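Cellobiose 2-epimerase (Caldibacillus thermoamylovorans, PDB 5ZHB) catalyses the epimerisation of cellobiose at C2 of its reducing-end glucose, giving a disaccharide that ends in mannose. Local coordinates at residues E123-T128 with E132-A137; V189-T194 with S252-D257; T341-S346 with W354-D359. All coordinates share one frame; numbering follows the deposited sequence.

How the interactions relate
All three contacts lie in one N-acylglucosamine 2-epimerase fold, an (alpha/alpha)6 barrel, and follow one another along the chain. Interactions 1 and 2 are neighbours: their centres are about 18 Å apart and their nearest atoms about 7 Å, and helix 183-199, which carries one half of interaction 2, also touches Tyr125 and Leu134 of interaction 1 through Val199. Interaction 3 lies on the other side of the chain's centre, about 36 Å from interaction 1 and about 28 Å from interaction 2, centre to centre. In this family sugars bind in the central cavity of the barrel; interaction 2, centred about 10 Å from the chain's centre, is probably nearer to it than the others.

Interaction 1. Residues E123-T128 with E132-A137; sequences EYYRVT and EALDYA
Tyr124 and Tyr125 of helix 111-128 meet Ala133 and Leu134 of helix 131-145 where the backbones run roughly antiparallel, the nearest CA atoms, of Tyr125 and Ala133, being 6.1 Å apart. The main side-chain contact is a CH-pi interaction: Leu134 CB sits 3.9 Å from the centroid of the Tyr125 ring, 26° off the ring normal. It lies nearer the rim than the middle, and its shortest distance is 3.5 Å, to Tyr125 CD1. Leu134 then runs obliquely along the same ring, so that its CD2 comes 3.8 Å from Tyr125 CZ. Tyr125 has CG anti to the backbone N (chi1 -179°), and Leu134 likewise, which directs each into the space between the helices.

Tyr124 is met differently. Ala133 CB approaches its ring in plane, at the edge, 3.9 Å from Tyr124 CD2, while Thr128 CG2 lies over one face. The hydroxyl of Tyr124 bonds to Asn76, and its ring stacks with Tyr79 of helix 69-86. In the last part of segment 123-128, Thr128 OG1 donates to Tyr124 O over 2.8 Å from 47° out of the carbonyl plane, on the face opposite Val127 N. Asn130 bonds to Thr128 OG1 through its backbone N and to Ala133 N through OD1. Two consecutive helices closed by so short a turn form an antiparallel alpha-hairpin, the element from which (alpha/alpha)6 barrels are built.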
ATOM      1  N   GLU A 123      -2.303  -9.213   9.565  1.00 24.45           N
ATOM      2  CA  GLU A 123      -1.243  -8.637  10.372  1.00 24.91           C
ATOM      3  C   GLU A 123      -1.664  -8.577  11.848  1.00 24.88           C
ATOM      4  O   GLU A 123      -0.875  -8.870  12.753  1.00 25.37           O
ATOM      5  CB  GLU A 123      -0.875  -7.247   9.870  1.00 23.22           C
ATOM      6  CG  GLU A 123       0.429  -6.697  10.441  1.00 24.94           C
ATOM      7  CD  GLU A 123       1.678  -7.456   9.994  1.00 26.01           C
ATOM      8  OE1 GLU A 123       1.657  -8.269   9.042  1.00 25.68           O
ATOM      9  OE2 GLU A 123       2.690  -7.224  10.672  1.00 25.14           O
ATOM     10  N   TYR A 124      -2.921  -8.209  12.102  1.00 24.05           N
ATOM     11  CA  TYR A 124      -3.420  -8.147  13.462  1.00 25.66           C
ATOM     12  C   TYR A 124      -3.414  -9.559  14.045  1.00 26.64           C
ATOM     13  O   TYR A 124      -3.060  -9.759  15.205  1.00 29.43           O
ATOM     14  CB  TYR A 124      -4.808  -7.505  13.435  1.00 28.05           C
ATOM     15  CG  TYR A 124      -5.429  -7.325  14.812  1.00 28.76           C
ATOM     16  CD1 TYR A 124      -4.944  -6.377  15.685  1.00 29.64           C
ATOM     17  CD2 TYR A 124      -6.564  -8.043  15.183  1.00 31.03           C
ATOM     18  CE1 TYR A 124      -5.540  -6.173  16.917  1.00 33.08           C
ATOM     19  CE2 TYR A 124      -7.156  -7.861  16.417  1.00 29.23           C
ATOM     20  CZ  TYR A 124      -6.638  -6.929  17.288  1.00 30.80           C
ATOM     21  OH  TYR A 124      -7.210  -6.699  18.520  1.00 33.30           O
ATOM     22  N   TYR A 125      -3.754 -10.545  13.209  1.00 29.46           N
ATOM     23  CA  TYR A 125      -3.753 -11.920  13.672  1.00 32.55           C
ATOM     24  C   TYR A 125      -2.331 -12.324  14.070  1.00 36.74           C
ATOM     25  O   TYR A 125      -2.132 -12.998  15.071  1.00 36.39           O
ATOM     26  CB  TYR A 125      -4.356 -12.825  12.606  1.00 32.84           C
ATOM     27  CG  TYR A 125      -4.398 -14.280  13.047  1.00 36.80           C
ATOM     28  CD1 TYR A 125      -5.402 -14.747  13.893  1.00 36.32           C
ATOM     29  CD2 TYR A 125      -3.399 -15.163  12.661  1.00 37.47           C
ATOM     30  CE1 TYR A 125      -5.438 -16.078  14.293  1.00 38.02           C
ATOM     31  CE2 TYR A 125      -3.411 -16.483  13.074  1.00 41.34           C
ATOM     32  CZ  TYR A 125      -4.441 -16.946  13.874  1.00 40.52           C
ATOM     33  OH  TYR A 125      -4.430 -18.262  14.224  1.00 44.05           O
ATOM     34  N   ARG A 126      -1.322 -11.867  13.320  1.00 36.12           N
ATOM     35  CA  ARG A 126       0.054 -12.228  13.635  1.00 35.32           C
ATOM     36  C   ARG A 126       0.386 -11.868  15.083  1.00 35.33           C
ATOM     37  O   ARG A 126       1.139 -12.591  15.725  1.00 34.58           O
ATOM     38  CB  ARG A 126       1.079 -11.604  12.675  1.00 33.93           C
ATOM     39  CG  ARG A 126       0.896 -12.141  11.264  1.00 34.40           C
ATOM     40  CD  ARG A 126       1.760 -11.473  10.222  1.00 34.80           C
ATOM     41  NE  ARG A 126       3.173 -11.806  10.412  1.00 36.33           N
ATOM     42  CZ  ARG A 126       4.181 -11.209   9.808  1.00 34.92           C
ATOM     43  NH1 ARG A 126       3.979 -10.185   8.995  1.00 32.10           N
ATOM     44  NH2 ARG A 126       5.414 -11.611  10.056  1.00 35.28           N
ATOM     45  N   VAL A 127      -0.131 -10.751  15.590  1.00 32.64           N
ATOM     46  CA  VAL A 127       0.263 -10.285  16.910  1.00 35.04           C
ATOM     47  C   VAL A 127      -0.782 -10.597  17.987  1.00 37.30           C
ATOM     48  O   VAL A 127      -0.514 -10.273  19.140  1.00 36.82           O
ATOM     49  CB  VAL A 127       0.621  -8.785  16.930  1.00 36.36           C
ATOM     50  CG1 VAL A 127       1.764  -8.489  15.962  1.00 36.96           C
ATOM     51  CG2 VAL A 127      -0.565  -7.864  16.646  1.00 35.13           C
ATOM     52  N   THR A 128      -1.967 -11.137  17.639  1.00 33.17           N
ATOM     53  CA  THR A 128      -3.000 -11.371  18.651  1.00 37.02           C
ATOM     54  C   THR A 128      -3.433 -12.832  18.719  1.00 40.92           C
ATOM     55  O   THR A 128      -3.796 -13.290  19.800  1.00 43.40           O
ATOM     56  CB  THR A 128      -4.261 -10.529  18.452  1.00 37.55           C
ATOM     57  OG1 THR A 128      -4.725 -10.883  17.153  1.00 33.71           O
ATOM     58  CG2 THR A 128      -4.018  -9.051  18.674  1.00 38.58           C
ATOM     59  N   GLU A 132     -11.270 -14.525  15.431  1.00 37.13           N
ATOM     60  CA  GLU A 132     -12.283 -13.758  14.726  1.00 39.57           C
ATOM     61  C   GLU A 132     -11.633 -12.987  13.563  1.00 35.38           C
ATOM     62  O   GLU A 132     -12.120 -13.005  12.426  1.00 34.47           O
ATOM     63  CB  GLU A 132     -12.916 -12.872  15.792  1.00 41.34           C
ATOM     64  CG  GLU A 132     -14.092 -12.054  15.279  1.00 51.12           C
ATOM     65  CD  GLU A 132     -14.543 -10.989  16.264  1.00 54.74           C
ATOM     66  OE1 GLU A 132     -13.887  -9.906  16.415  1.00 39.57           O
ATOM     67  OE2 GLU A 132     -15.575 -11.310  16.903  1.00 50.66           O
ATOM     68  N   ALA A 133     -10.493 -12.355  13.859  1.00 33.38           N
ATOM     69  CA  ALA A 133      -9.757 -11.568  12.875  1.00 33.81           C
ATOM     70  C   ALA A 133      -9.389 -12.446  11.680  1.00 33.47           C
ATOM     71  O   ALA A 133      -9.570 -12.032  10.539  1.00 28.43           O
ATOM     72  CB  ALA A 133      -8.529 -10.942  13.519  1.00 33.05           C
ATOM     73  N   LEU A 134      -8.914 -13.677  11.945  1.00 31.83           N
ATOM     74  CA  LEU A 134      -8.504 -14.569  10.871  1.00 34.29           C
ATOM     75  C   LEU A 134      -9.714 -15.027  10.050  1.00 35.58           C
ATOM     76  O   LEU A 134      -9.613 -15.114   8.822  1.00 34.43           O
ATOM     77  CB  LEU A 134      -7.699 -15.761  11.398  1.00 34.44           C
ATOM     78  CG  LEU A 134      -7.335 -16.827  10.356  1.00 36.23           C
ATOM     79  CD1 LEU A 134      -6.532 -16.215   9.209  1.00 37.16           C
ATOM     80  CD2 LEU A 134      -6.570 -18.013  10.950  1.00 37.01           C
ATOM     81  N   ASP A 135     -10.840 -15.328  10.721  1.00 38.03           N
ATOM     82  CA  ASP A 135     -12.088 -15.701  10.056  1.00 39.38           C
ATOM     83  C   ASP A 135     -12.569 -14.570   9.144  1.00 30.35           C
ATOM     84  O   ASP A 135     -13.096 -14.786   8.059  1.00 31.95           O
ATOM     85  CB  ASP A 135     -13.190 -15.974  11.072  1.00 43.93           C
ATOM     86  CG  ASP A 135     -14.557 -16.330  10.495  1.00 53.07           C
ATOM     87  OD1 ASP A 135     -14.650 -17.346   9.772  1.00 57.34           O
ATOM     88  OD2 ASP A 135     -15.531 -15.577  10.757  1.00 61.30           O
ATOM     89  N   TYR A 136     -12.468 -13.344   9.638  1.00 31.96           N
ATOM     90  CA  TYR A 136     -12.853 -12.184   8.845  1.00 31.18           C
ATOM     91  C   TYR A 136     -11.994 -12.145   7.586  1.00 26.55           C
ATOM     92  O   TYR A 136     -12.520 -11.959   6.492  1.00 25.51           O
ATOM     93  CB  TYR A 136     -12.743 -10.942   9.723  1.00 29.52           C
ATOM     94  CG  TYR A 136     -13.990 -10.580  10.518  1.00 31.47           C
ATOM     95  CD1 TYR A 136     -15.235 -10.487   9.907  1.00 32.81           C
ATOM     96  CD2 TYR A 136     -13.912 -10.280  11.874  1.00 30.26           C
ATOM     97  CE1 TYR A 136     -16.366 -10.132  10.633  1.00 35.95           C
ATOM     98  CE2 TYR A 136     -15.033  -9.909  12.609  1.00 31.41           C
ATOM     99  CZ  TYR A 136     -16.263  -9.827  11.985  1.00 33.63           C
ATOM    100  OH  TYR A 136     -17.374  -9.432  12.682  1.00 34.91           O
ATOM    101  N   ALA A 137     -10.676 -12.385   7.757  1.00 28.49           N
ATOM    102  CA  ALA A 137      -9.739 -12.366   6.638  1.00 26.83           C
ATOM    103  C   ALA A 137     -10.131 -13.409   5.591  1.00 29.36           C
ATOM    104  O   ALA A 137     -10.233 -13.114   4.389  1.00 30.36           O
ATOM    105  CB  ALA A 137      -8.322 -12.582   7.132  1.00 26.56           C
TER

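Interaction 2. Residues V189-T194 with S252-D257; sequences VLEAYT and SWLIDD
Helix-helix packing within the barrel wall joins Leu190, Glu191 and Thr194 of helix 183-199 to Leu254, Ile255 and Asp257 of helix 245-262. The segment axes approach to 9.6 Å at an angle of 36°, with side chains and one bridging water between them. Leu190 and Ile255 cross at about a right angle, with Leu190 CD2 3.8 Å from Ile255 CG1. On another side of the interface, the extended Glu191 chain brings OE2 to 3.8 Å from Leu254 CD1; its carboxylate is held by His188 at OE1 and by Arg379 and Tyr375 at OE2. These two helices, pointing broadly the same way, probably belong to the inner ring of the (alpha/alpha)6 barrel, with helices 203-220 and 267-283 packed against them.

Thr194 carries the polar link. Its OG1 donates to Leu190 O at 2.8 Å, from the face of that carbonyl opposite Thr194 N, and accepts from a water at 2.8 Å that also donates to Leu254 O at 2.9 Å. A valine in its place would probably leave this water without its partner on helix 183-199, breaking the bridge. Thr194 CG2, anti to the backbone N, faces Asp257 O at 3.9 Å.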
ATOM      1  N   VAL A 189      -3.922  -7.210  -4.087  1.00 18.52           N
ATOM      2  CA  VAL A 189      -4.376  -8.563  -3.840  1.00 20.01           C
ATOM      3  C   VAL A 189      -3.159  -9.440  -3.527  1.00 20.51           C
ATOM      4  O   VAL A 189      -3.174 -10.201  -2.570  1.00 19.15           O
ATOM      5  CB  VAL A 189      -5.235  -9.130  -4.981  1.00 20.50           C
ATOM      6  CG1 VAL A 189      -5.531 -10.619  -4.787  1.00 21.91           C
ATOM      7  CG2 VAL A 189      -6.525  -8.335  -5.111  1.00 21.76           C
ATOM      8  N   LEU A 190      -2.103  -9.345  -4.345  1.00 21.76           N
ATOM      9  CA  LEU A 190      -0.891 -10.133  -4.094  1.00 22.22           C
ATOM     10  C   LEU A 190      -0.295  -9.827  -2.717  1.00 20.17           C
ATOM     11  O   LEU A 190       0.061 -10.727  -1.961  1.00 20.83           O
ATOM     12  CB  LEU A 190       0.088  -9.866  -5.234  1.00 20.88           C
ATOM     13  CG  LEU A 190       1.453 -10.552  -5.124  1.00 21.89           C
ATOM     14  CD1 LEU A 190       1.352 -12.069  -5.094  1.00 22.66           C
ATOM     15  CD2 LEU A 190       2.247 -10.128  -6.316  1.00 23.68           C
ATOM     16  N   GLU A 191      -0.212  -8.544  -2.367  1.00 20.46           N
ATOM     17  CA  GLU A 191       0.322  -8.113  -1.084  1.00 21.62           C
ATOM     18  C   GLU A 191      -0.477  -8.766   0.047  1.00 22.23           C
ATOM     19  O   GLU A 191       0.086  -9.290   0.986  1.00 18.37           O
ATOM     20  CB  GLU A 191       0.221  -6.587  -1.060  1.00 19.65           C
ATOM     21  CG  GLU A 191       0.500  -5.914   0.277  1.00 22.84           C
ATOM     22  CD  GLU A 191       0.183  -4.429   0.194  1.00 21.62           C
ATOM     23  OE1 GLU A 191      -0.963  -4.096  -0.175  1.00 21.38           O
ATOM     24  OE2 GLU A 191       1.079  -3.618   0.426  1.00 21.36           O
ATOM     25  N   ALA A 192      -1.807  -8.661  -0.029  1.00 19.80           N
ATOM     26  CA  ALA A 192      -2.685  -9.196   0.999  1.00 21.50           C
ATOM     27  C   ALA A 192      -2.534 -10.716   1.131  1.00 21.25           C
ATOM     28  O   ALA A 192      -2.418 -11.272   2.228  1.00 21.24           O
ATOM     29  CB  ALA A 192      -4.086  -8.821   0.601  1.00 22.59           C
ATOM     30  N   TYR A 193      -2.541 -11.385  -0.008  1.00 22.87           N
ATOM     31  CA  TYR A 193      -2.490 -12.839  -0.027  1.00 24.76           C
ATOM     32  C   TYR A 193      -1.150 -13.352   0.480  1.00 25.72           C
ATOM     33  O   TYR A 193      -1.125 -14.406   1.103  1.00 27.81           O
ATOM     34  CB  TYR A 193      -2.722 -13.382  -1.434  1.00 23.32           C
ATOM     35  CG  TYR A 193      -4.171 -13.387  -1.905  1.00 24.12           C
ATOM     36  CD1 TYR A 193      -5.176 -12.730  -1.198  1.00 24.80           C
ATOM     37  CD2 TYR A 193      -4.523 -14.062  -3.067  1.00 22.85           C
ATOM     38  CE1 TYR A 193      -6.486 -12.762  -1.631  1.00 23.85           C
ATOM     39  CE2 TYR A 193      -5.834 -14.106  -3.507  1.00 23.61           C
ATOM     40  CZ  TYR A 193      -6.824 -13.470  -2.775  1.00 23.84           C
ATOM     41  OH  TYR A 193      -8.117 -13.490  -3.245  1.00 23.13           O
ATOM     42  N   THR A 194      -0.050 -12.636   0.190  1.00 25.13           N
ATOM     43  CA  THR A 194       1.241 -12.952   0.799  1.00 22.98           C
ATOM     44  C   THR A 194       1.125 -13.024   2.321  1.00 25.18           C
ATOM     45  O   THR A 194       1.620 -13.975   2.949  1.00 25.68           O
ATOM     46  CB  THR A 194       2.294 -11.930   0.393  1.00 22.09           C
ATOM     47  OG1 THR A 194       2.335 -12.050  -1.022  1.00 22.42           O
ATOM     48  CG2 THR A 194       3.675 -12.227   0.951  1.00 22.86           C
ATOM     49  N   SER A 252       8.376  -4.494  -7.130  1.00 22.07           N
ATOM     50  CA  SER A 252       9.624  -5.244  -7.109  1.00 20.88           C
ATOM     51  C   SER A 252       9.760  -5.993  -5.793  1.00 22.10           C
ATOM     52  O   SER A 252       9.955  -7.196  -5.795  1.00 22.14           O
ATOM     53  CB  SER A 252      10.809  -4.353  -7.356  1.00 23.78           C
ATOM     54  OG  SER A 252      12.024  -5.063  -7.196  1.00 26.39           O
ATOM     55  N   TRP A 253       9.658  -5.301  -4.650  1.00 20.47           N
ATOM     56  CA  TRP A 253       9.958  -5.963  -3.393  1.00 18.71           C
ATOM     57  C   TRP A 253       8.753  -6.705  -2.823  1.00 19.56           C
ATOM     58  O   TRP A 253       8.943  -7.719  -2.150  1.00 19.27           O
ATOM     59  CB  TRP A 253      10.571  -4.994  -2.384  1.00 22.10           C
ATOM     60  CG  TRP A 253       9.628  -4.044  -1.701  1.00 20.00           C
ATOM     61  CD1 TRP A 253       9.305  -2.785  -2.095  1.00 19.64           C
ATOM     62  CD2 TRP A 253       8.939  -4.266  -0.460  1.00 18.28           C
ATOM     63  NE1 TRP A 253       8.410  -2.229  -1.221  1.00 18.91           N
ATOM     64  CE2 TRP A 253       8.188  -3.103  -0.199  1.00 19.11           C
ATOM     65  CE3 TRP A 253       8.880  -5.316   0.453  1.00 21.36           C
ATOM     66  CZ2 TRP A 253       7.404  -2.975   0.943  1.00 21.30           C
ATOM     67  CZ3 TRP A 253       8.089  -5.199   1.579  1.00 20.49           C
ATOM     68  CH2 TRP A 253       7.399  -4.019   1.840  1.00 21.04           C
ATOM     69  N   LEU A 254       7.535  -6.252  -3.142  1.00 20.86           N
ATOM     70  CA  LEU A 254       6.341  -7.018  -2.777  1.00 20.49           C
ATOM     71  C   LEU A 254       6.260  -8.348  -3.536  1.00 19.43           C
ATOM     72  O   LEU A 254       5.969  -9.370  -2.934  1.00 20.65           O
ATOM     73  CB  LEU A 254       5.062  -6.211  -2.974  1.00 20.95           C
ATOM     74  CG  LEU A 254       4.871  -5.004  -2.043  1.00 20.88           C
ATOM     75  CD1 LEU A 254       3.564  -4.317  -2.359  1.00 22.32           C
ATOM     76  CD2 LEU A 254       4.926  -5.359  -0.561  1.00 21.91           C
ATOM     77  N   ILE A 255       6.513  -8.353  -4.844  1.00 19.62           N
ATOM     78  CA  ILE A 255       6.555  -9.629  -5.565  1.00 22.31           C
ATOM     79  C   ILE A 255       7.635 -10.516  -4.940  1.00 24.13           C
ATOM     80  O   ILE A 255       7.427 -11.723  -4.684  1.00 22.73           O
ATOM     81  CB  ILE A 255       6.747  -9.395  -7.075  1.00 23.65           C
ATOM     82  CG1 ILE A 255       5.506  -8.749  -7.690  1.00 22.74           C
ATOM     83  CG2 ILE A 255       7.128 -10.695  -7.798  1.00 25.34           C
ATOM     84  CD1 ILE A 255       5.736  -8.073  -9.029  1.00 22.48           C
ATOM     85  N   ASP A 256       8.791  -9.916  -4.609  1.00 25.20           N
ATOM     86  CA  ASP A 256       9.872 -10.702  -4.028  1.00 25.08           C
ATOM     87  C   ASP A 256       9.435 -11.341  -2.711  1.00 27.69           C
ATOM     88  O   ASP A 256       9.705 -12.513  -2.448  1.00 25.02           O
ATOM     89  CB  ASP A 256      11.126  -9.873  -3.784  1.00 28.23           C
ATOM     90  CG  ASP A 256      12.416 -10.682  -3.761  1.00 31.76           C
ATOM     91  OD1 ASP A 256      12.397 -11.816  -4.267  1.00 27.46           O
ATOM     92  OD2 ASP A 256      13.406 -10.188  -3.204  1.00 28.45           O
ATOM     93  N   ASP A 257       8.729 -10.574  -1.871  1.00 26.72           N
ATOM     94  CA  ASP A 257       8.198 -11.147  -0.654  1.00 23.93           C
ATOM     95  C   ASP A 257       7.261 -12.300  -0.968  1.00 25.10           C
ATOM     96  O   ASP A 257       7.242 -13.277  -0.222  1.00 25.72           O
ATOM     97  CB  ASP A 257       7.459 -10.141   0.212  1.00 26.40           C
ATOM     98  CG  ASP A 257       8.295  -9.493   1.292  1.00 28.60           C
ATOM     99  OD1 ASP A 257       9.537  -9.608   1.240  1.00 29.37           O
ATOM    100  OD2 ASP A 257       7.681  -8.931   2.197  1.00 31.11           O
TER
HETATM  101  O   HOH W   1       3.681  -9.617  -1.190  1.00 26.26           O

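Interaction 3. Residues T341-S346 with W354-D359; sequences TYMIDS and WSVEAD
Van der Waals contact between Val356 and residues Tyr342 and Met343 of helix 326-343 makes up most of this interaction, where Met343 and Val356 have the nearest CA atoms, 6.6 Å apart. Val356, on the short strand 355-356, sends one methyl into the contact: with CG1 anti to the backbone N (chi1 180°), CG2 is left to face the helix. Tyr342 CB lies 4.2 Å from this Val356 CG2. On Met343 two atoms reach it, SD and CE, each 3.9 Å from Val356 CG2. The thioether can do so because the chain of Met343 bends at both the CB-CG and the CG-SD bonds (chi2 67°, chi3 68°), folding its end back past the valine, the two side chains running in opposite directions.

Contacts with the main chain form a second group. Tyr342 O comes 3.3 Å from Val356 CG2, a tight approach of a carbonyl oxygen to a methyl. Met343 SD lies 4.1 Å from Ser355 CA and so rests on the strand backbone as well.

Polar bonding is made with residues around the pair. Val356 shares backbone hydrogen bonds with Arg304 of strand 299-305, and Met343 does so with Tyr353. Ser355 OG bonds to Thr363, while the Trp354 ring makes a cation-pi contact with Arg365. The arrangement is a helix packed, through its connecting loop, on an outermost strand of the four-stranded antiparallel sheet.

The contact is therefore one of dispersion: one valine methyl meets sulfur, methyl and methylene carbon, and a carbonyl oxygen, while the backbone bonds of Val356 to Arg304 and of Met343 to Tyr353 are likely to fix the two sides.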
ATOM      1  N   THR A 341      15.159  16.472   4.242  1.00 31.27           N
ATOM      2  CA  THR A 341      15.275  17.879   3.915  1.00 28.57           C
ATOM      3  C   THR A 341      13.941  18.489   3.490  1.00 29.82           C
ATOM      4  O   THR A 341      13.718  19.643   3.827  1.00 28.69           O
ATOM      5  CB  THR A 341      16.335  18.172   2.860  1.00 30.95           C
ATOM      6  OG1 THR A 341      17.497  17.611   3.435  1.00 29.50           O
ATOM      7  CG2 THR A 341      16.522  19.660   2.596  1.00 31.78           C
ATOM      8  N   TYR A 342      13.099  17.784   2.721  1.00 25.05           N
ATOM      9  CA  TYR A 342      11.954  18.414   2.108  1.00 25.05           C
ATOM     10  C   TYR A 342      10.610  17.796   2.473  1.00 23.98           C
ATOM     11  O   TYR A 342       9.605  18.490   2.350  1.00 25.05           O
ATOM     12  CB  TYR A 342      12.095  18.362   0.582  1.00 30.44           C
ATOM     13  CG  TYR A 342      13.316  19.102   0.059  1.00 33.69           C
ATOM     14  CD1 TYR A 342      13.346  20.492   0.044  1.00 38.10           C
ATOM     15  CD2 TYR A 342      14.432  18.425  -0.421  1.00 37.08           C
ATOM     16  CE1 TYR A 342      14.455  21.188  -0.412  1.00 35.13           C
ATOM     17  CE2 TYR A 342      15.542  19.112  -0.903  1.00 37.97           C
ATOM     18  CZ  TYR A 342      15.547  20.496  -0.897  1.00 39.23           C
ATOM     19  OH  TYR A 342      16.610  21.208  -1.362  1.00 41.03           O
ATOM     20  N   MET A 343      10.563  16.516   2.833  1.00 22.56           N
ATOM     21  CA  MET A 343       9.297  15.794   2.899  1.00 24.58           C
ATOM     22  C   MET A 343       8.793  15.664   4.332  1.00 22.46           C
ATOM     23  O   MET A 343       7.586  15.609   4.540  1.00 20.43           O
ATOM     24  CB  MET A 343       9.448  14.377   2.329  1.00 26.53           C
ATOM     25  CG  MET A 343       8.142  13.601   2.042  1.00 27.46           C
ATOM     26  SD  MET A 343       7.104  14.250   0.709  1.00 31.38           S
ATOM     27  CE  MET A 343       8.236  13.877  -0.645  1.00 32.47           C
ATOM     28  N   ILE A 344       9.697  15.563   5.322  1.00 24.70           N
ATOM     29  CA  ILE A 344       9.260  15.403   6.705  1.00 24.65           C
ATOM     30  C   ILE A 344       8.954  16.800   7.250  1.00 24.59           C
ATOM     31  O   ILE A 344       9.811  17.664   7.205  1.00 24.33           O
ATOM     32  CB  ILE A 344      10.300  14.666   7.572  1.00 25.38           C
ATOM     33  CG1 ILE A 344      10.618  13.271   7.020  1.00 25.28           C
ATOM     34  CG2 ILE A 344       9.822  14.596   9.038  1.00 24.26           C
ATOM     35  CD1 ILE A 344      11.493  12.404   7.913  1.00 25.95           C
ATOM     36  N   ASP A 345       7.742  16.997   7.761  1.00 24.39           N
ATOM     37  CA  ASP A 345       7.243  18.309   8.172  1.00 23.36           C
ATOM     38  C   ASP A 345       7.907  18.648   9.503  1.00 23.93           C
ATOM     39  O   ASP A 345       7.921  17.810  10.379  1.00 27.79           O
ATOM     40  CB  ASP A 345       5.736  18.233   8.357  1.00 23.18           C
ATOM     41  CG  ASP A 345       4.996  19.547   8.507  1.00 22.83           C
ATOM     42  OD1 ASP A 345       5.670  20.579   8.735  1.00 26.92           O
ATOM     43  OD2 ASP A 345       3.792  19.543   8.264  1.00 24.17           O
ATOM     44  N   SER A 346       8.448  19.851   9.662  1.00 26.74           N
ATOM     45  CA  SER A 346       9.014  20.192  10.956  1.00 34.01           C
ATOM     46  C   SER A 346       8.052  21.058  11.777  1.00 31.28           C
ATOM     47  O   SER A 346       8.381  21.456  12.892  1.00 29.42           O
ATOM     48  CB  SER A 346      10.360  20.807  10.809  1.00 35.98           C
ATOM     49  OG  SER A 346      10.233  22.009  10.079  1.00 38.28           O
ATOM     50  N   TRP A 354       2.277  15.412   1.911  1.00 19.19           N
ATOM     51  CA  TRP A 354       1.781  14.560   0.856  1.00 21.84           C
ATOM     52  C   TRP A 354       2.809  14.509  -0.273  1.00 22.46           C
ATOM     53  O   TRP A 354       3.166  13.445  -0.778  1.00 20.64           O
ATOM     54  CB  TRP A 354       0.441  15.115   0.354  1.00 24.20           C
ATOM     55  CG  TRP A 354      -0.190  14.270  -0.724  1.00 28.49           C
ATOM     56  CD1 TRP A 354       0.277  14.119  -2.003  1.00 33.19           C
ATOM     57  CD2 TRP A 354      -1.405  13.506  -0.659  1.00 29.44           C
ATOM     58  NE1 TRP A 354      -0.520  13.270  -2.715  1.00 33.84           N
ATOM     59  CE2 TRP A 354      -1.584  12.911  -1.931  1.00 35.23           C
ATOM     60  CE3 TRP A 354      -2.369  13.299   0.325  1.00 32.04           C
ATOM     61  CZ2 TRP A 354      -2.680  12.112  -2.235  1.00 36.62           C
ATOM     62  CZ3 TRP A 354      -3.475  12.543   0.014  1.00 39.48           C
ATOM     63  CH2 TRP A 354      -3.632  11.963  -1.252  1.00 45.24           C
ATOM     64  N   SER A 355       3.253  15.696  -0.695  1.00 20.47           N
ATOM     65  CA  SER A 355       4.198  15.782  -1.798  1.00 20.95           C
ATOM     66  C   SER A 355       4.971  17.087  -1.726  1.00 23.97           C
ATOM     67  O   SER A 355       4.611  17.980  -0.952  1.00 23.93           O
ATOM     68  CB  SER A 355       3.494  15.587  -3.136  1.00 21.50           C
ATOM     69  OG  SER A 355       2.472  16.543  -3.362  1.00 22.91           O
ATOM     70  N   VAL A 356       6.037  17.156  -2.523  1.00 23.37           N
ATOM     71  CA  VAL A 356       6.857  18.345  -2.675  1.00 26.49           C
ATOM     72  C   VAL A 356       6.954  18.688  -4.159  1.00 27.45           C
ATOM     73  O   VAL A 356       7.133  17.809  -4.996  1.00 28.02           O
ATOM     74  CB  VAL A 356       8.250  18.182  -2.048  1.00 26.72           C
ATOM     75  CG1 VAL A 356       9.077  19.443  -2.232  1.00 27.57           C
ATOM     76  CG2 VAL A 356       8.148  17.792  -0.582  1.00 26.39           C
ATOM     77  N   GLU A 357       6.770  19.970  -4.479  1.00 30.41           N
ATOM     78  CA  GLU A 357       6.899  20.459  -5.848  1.00 33.70           C
ATOM     79  C   GLU A 357       8.378  20.548  -6.246  1.00 35.07           C
ATOM     80  O   GLU A 357       9.267  20.444  -5.392  1.00 31.51           O
ATOM     81  CB  GLU A 357       6.252  21.838  -5.972  1.00 37.30           C
ATOM     82  CG  GLU A 357       4.781  21.900  -5.553  1.00 39.64           C
ATOM     83  CD  GLU A 357       3.863  20.989  -6.339  1.00 39.75           C
ATOM     84  OE1 GLU A 357       4.089  20.911  -7.562  1.00 46.79           O
ATOM     85  OE2 GLU A 357       2.958  20.344  -5.762  1.00 36.44           O
ATOM     86  N   ALA A 358       8.644  20.741  -7.555  1.00 41.30           N
ATOM     87  CA  ALA A 358      10.002  20.801  -8.095  1.00 38.96           C
ATOM     88  C   ALA A 358      10.792  21.966  -7.507  1.00 41.51           C
ATOM     89  O   ALA A 358      12.010  21.877  -7.377  1.00 44.92           O
ATOM     90  CB  ALA A 358       9.965  20.898  -9.595  1.00 40.92           C
ATOM     91  N   ASP A 359      10.100  23.044  -7.128  1.00 43.93           N
ATOM     92  CA  ASP A 359      10.741  24.194  -6.501  1.00 47.48           C
ATOM     93  C   ASP A 359      11.156  23.908  -5.060  1.00 44.68           C
ATOM     94  O   ASP A 359      11.728  24.791  -4.430  1.00 48.83           O
ATOM     95  CB  ASP A 359       9.839  25.417  -6.508  1.00 49.17           C
ATOM     96  CG  ASP A 359       8.430  25.155  -5.998  1.00 57.86           C
ATOM     97  OD1 ASP A 359       8.313  24.545  -4.922  1.00 56.86           O
ATOM     98  OD2 ASP A 359       7.462  25.519  -6.701  1.00 60.26           O
TER